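Local structure of peptidoglycan glycosyltransferase (Atopobium parvulum, 4OVD) at residues P387-R395 with G413-V421. The protein is a penicillin-binding protein of the D,D-transpeptidase kind, which combines a dimerisation domain with a penicillin-binding transpeptidase domain. Residues are numbered along the deposited sequence; the frame is centred on the assembly and turned at random.
Sequences PGEATGIVR and GLAIPFIQV
Gln420 reaches from the first turn of helix 418-429 to the loop 387-395, where its NE2 donates to Thr391 O at 2.8 Å. The extended side chain, with CG anti to its own carbonyl carbon (chi1 -78°), brings the amide against that carbonyl: the oxygen lies almost in the amide plane, whereas the nitrogen stands above the carbonyl plane, 60° out of it. A primary amide suits this place because its second N-H can serve a water, which in turn donates to Ala390 O and to Glu389 OE2, while OE1 accepts from Gly379 N. The Glu389 carboxylate also takes bonds from Thr382 and Gly383, and its OE2 lies 3.6 Å from Ile419 CG2, the two side chains crossing at about a right angle. Within the transpeptidase domain, the loop pairs with the segment leading into this helix through a single antiparallel bridge. Ile393 N donates to Ala415 O at 2.7 Å, and Ala415 N returns a bond to Ile393 O at 3.2 Å. Gly392 suits the close approach beside it, since its CA is 3.2 Å from Ala415 O and a CB would clash there. On one flank Val394 CG2 meets Ile416 CG2 at 3.5 Å, branched aliphatic groups meeting at a slant, with Met408 of helix 404-408 also against Val394. Pro417 sets its ring against the loop, with CG 3.5 Å from Ala390 O.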
loop_
_atom_site.group_PDB
_atom_site.type_symbol
_atom_site.label_atom_id
_atom_site.label_comp_id
_atom_site.label_asym_id
_atom_site.label_seq_id
_atom_site.Cartn_x
_atom_site.Cartn_y
_atom_site.Cartn_z
ATOM N N PRO A 387 4.709 -6.538 -11.183
ATOM C CA PRO A 387 3.763 -7.474 -11.822
ATOM C C PRO A 387 2.620 -7.981 -10.970
ATOM O O PRO A 387 2.737 -7.980 -9.792
ATOM C CB PRO A 387 4.643 -8.655 -12.219
ATOM C CG PRO A 387 6.058 -8.233 -11.914
ATOM C CD PRO A 387 6.057 -7.100 -10.997
ATOM N N GLY A 388 1.515 -8.371 -11.588
ATOM C CA GLY A 388 0.419 -9.016 -10.869
ATOM C C GLY A 388 -0.511 -8.139 -10.091
ATOM O O GLY A 388 -1.177 -8.614 -9.198
ATOM N N GLU A 389 -0.628 -6.871 -10.473
ATOM C CA GLU A 389 -1.451 -5.951 -9.698
ATOM C C GLU A 389 -2.909 -6.361 -9.795
ATOM O O GLU A 389 -3.411 -6.490 -10.888
ATOM C CB GLU A 389 -1.283 -4.481 -10.166
ATOM C CG GLU A 389 -2.097 -3.577 -9.240
ATOM C CD GLU A 389 -1.937 -2.071 -9.391
ATOM O OE1 GLU A 389 -1.460 -1.570 -10.455
ATOM O OE2 GLU A 389 -2.287 -1.385 -8.394
ATOM N N ALA A 390 -3.591 -6.581 -8.676
ATOM C CA ALA A 390 -5.000 -6.920 -8.746
ATOM C C ALA A 390 -5.883 -5.677 -8.907
ATOM O O ALA A 390 -5.603 -4.646 -8.376
ATOM C CB ALA A 390 -5.411 -7.702 -7.506
ATOM N N THR A 391 -6.961 -5.771 -9.639
ATOM C CA THR A 391 -7.857 -4.645 -9.744
ATOM C C THR A 391 -8.812 -4.612 -8.545
ATOM O O THR A 391 -9.317 -3.561 -8.165
ATOM C CB THR A 391 -8.742 -4.775 -10.990
ATOM O OG1 THR A 391 -9.649 -5.878 -10.790
ATOM C CG2 THR A 391 -7.907 -5.049 -12.166
ATOM N N GLY A 392 -9.070 -5.781 -7.951
ATOM C CA GLY A 392 -9.983 -5.875 -6.851
ATOM C C GLY A 392 -11.384 -6.094 -7.370
ATOM O O GLY A 392 -11.618 -6.113 -8.590
ATOM N N ILE A 393 -12.303 -6.299 -6.446
ATOM C CA ILE A 393 -13.679 -6.630 -6.728
ATOM C C ILE A 393 -14.502 -5.651 -5.984
ATOM O O ILE A 393 -14.705 -5.757 -4.775
ATOM C CB ILE A 393 -13.975 -8.078 -6.277
ATOM C CG1 ILE A 393 -13.026 -9.069 -7.023
ATOM C CG2 ILE A 393 -15.420 -8.425 -6.585
ATOM C CD1 ILE A 393 -12.976 -10.459 -6.429
ATOM N N VAL A 394 -15.003 -4.700 -6.735
ATOM C CA VAL A 394 -15.728 -3.552 -6.179
ATOM C C VAL A 394 -16.961 -3.360 -7.057
ATOM O O VAL A 394 -16.856 -3.249 -8.293
ATOM C CB VAL A 394 -14.823 -2.304 -6.263
ATOM C CG1 VAL A 394 -15.519 -1.086 -5.669
ATOM C CG2 VAL A 394 -13.461 -2.539 -5.575
ATOM N N ARG A 395 -18.123 -3.365 -6.428
ATOM C CA ARG A 395 -19.359 -3.204 -7.143
ATOM C C ARG A 395 -19.455 -1.805 -7.712
ATOM O O ARG A 395 -19.057 -0.866 -7.055
ATOM C CB ARG A 395 -20.554 -3.387 -6.211
ATOM C CG ARG A 395 -20.867 -4.819 -5.896
ATOM C CD ARG A 395 -21.874 -4.883 -4.783
ATOM N NE ARG A 395 -22.130 -6.269 -4.433
ATOM C CZ ARG A 395 -23.294 -6.877 -4.566
ATOM N NH1 ARG A 395 -24.367 -6.201 -4.952
ATOM N NH2 ARG A 395 -23.403 -8.157 -4.229
ATOM N N GLY A 413 -17.712 -5.318 2.162
ATOM C CA GLY A 413 -18.399 -5.523 0.882
ATOM C C GLY A 413 -17.607 -5.231 -0.393
ATOM O O GLY A 413 -18.191 -5.075 -1.453
ATOM N N LEU A 414 -16.288 -5.082 -0.269
ATOM C CA LEU A 414 -15.389 -4.955 -1.398
ATOM C C LEU A 414 -14.086 -5.600 -0.991
ATOM O O LEU A 414 -13.800 -5.716 0.167
ATOM C CB LEU A 414 -15.066 -3.519 -1.780
ATOM C CG LEU A 414 -14.779 -2.335 -0.847
ATOM C CD1 LEU A 414 -14.609 -2.544 0.612
ATOM C CD2 LEU A 414 -13.837 -1.283 -1.425
ATOM N N ALA A 415 -13.269 -5.927 -1.969
ATOM C CA ALA A 415 -11.995 -6.543 -1.695
ATOM C C ALA A 415 -11.036 -5.944 -2.682
ATOM O O ALA A 415 -11.227 -6.035 -3.955
ATOM C CB ALA A 415 -12.115 -8.031 -1.894
ATOM N N ILE A 416 -9.955 -5.403 -2.129
ATOM C CA ILE A 416 -8.952 -4.725 -2.906
ATOM C C ILE A 416 -7.578 -4.946 -2.328
ATOM O O ILE A 416 -7.445 -5.289 -1.171
ATOM C CB ILE A 416 -9.239 -3.207 -2.914
ATOM C CG1 ILE A 416 -9.223 -2.663 -1.493
ATOM C CG2 ILE A 416 -10.523 -2.944 -3.684
ATOM C CD1 ILE A 416 -9.657 -1.202 -1.291
ATOM N N PRO A 417 -6.552 -4.735 -3.135
ATOM C CA PRO A 417 -5.218 -4.832 -2.616
ATOM C C PRO A 417 -4.985 -3.583 -1.825
ATOM O O PRO A 417 -5.506 -2.515 -2.208
ATOM C CB PRO A 417 -4.342 -4.812 -3.889
ATOM C CG PRO A 417 -5.160 -4.132 -4.901
ATOM C CD PRO A 417 -6.575 -4.462 -4.586
ATOM N N PHE A 418 -4.151 -3.669 -0.797
ATOM C CA PHE A 418 -3.882 -2.530 0.046
ATOM C C PHE A 418 -3.169 -1.383 -0.689
ATOM O O PHE A 418 -3.293 -0.231 -0.293
ATOM C CB PHE A 418 -3.193 -2.899 1.334
ATOM C CG PHE A 418 -4.141 -3.453 2.384
ATOM C CD1 PHE A 418 -5.027 -2.632 3.044
ATOM C CD2 PHE A 418 -4.120 -4.788 2.697
ATOM C CE1 PHE A 418 -5.924 -3.137 3.980
ATOM C CE2 PHE A 418 -5.051 -5.309 3.574
ATOM C CZ PHE A 418 -5.933 -4.501 4.230
ATOM N N ILE A 419 -2.493 -1.693 -1.796
ATOM C CA ILE A 419 -1.835 -0.659 -2.576
ATOM C C ILE A 419 -2.858 0.401 -3.074
ATOM O O ILE A 419 -2.526 1.604 -3.222
ATOM C CB ILE A 419 -0.994 -1.244 -3.734
ATOM C CG1 ILE A 419 -0.009 -0.179 -4.284
ATOM C CG2 ILE A 419 -1.896 -1.799 -4.807
ATOM C CD1 ILE A 419 1.077 0.289 -3.287
ATOM N N GLN A 420 -4.117 0.005 -3.196
ATOM C CA GLN A 420 -5.149 0.948 -3.578
ATOM C C GLN A 420 -5.487 1.889 -2.422
ATOM O O GLN A 420 -5.789 3.084 -2.610
ATOM C CB GLN A 420 -6.407 0.200 -4.006
ATOM C CG GLN A 420 -6.299 -0.365 -5.407
ATOM C CD GLN A 420 -7.580 -0.979 -5.896
ATOM O OE1 GLN A 420 -8.705 -0.693 -5.376
ATOM N NE2 GLN A 420 -7.452 -1.803 -6.930
ATOM N N VAL A 421 -5.420 1.350 -1.217
ATOM C CA VAL A 421 -5.690 2.142 -0.028
ATOM C C VAL A 421 -4.567 3.121 0.147
ATOM O O VAL A 421 -4.794 4.312 0.409
ATOM C CB VAL A 421 -5.829 1.277 1.223
ATOM C CG1 VAL A 421 -6.060 2.155 2.432
ATOM C CG2 VAL A 421 -6.988 0.286 1.035
HETATM O O HOH W 1 -4.715 -2.192 -7.753
HETATM O O HOH W 2 -17.538 -5.648 -3.791
HETATM O O HOH W 3 -18.224 -3.383 -3.529
#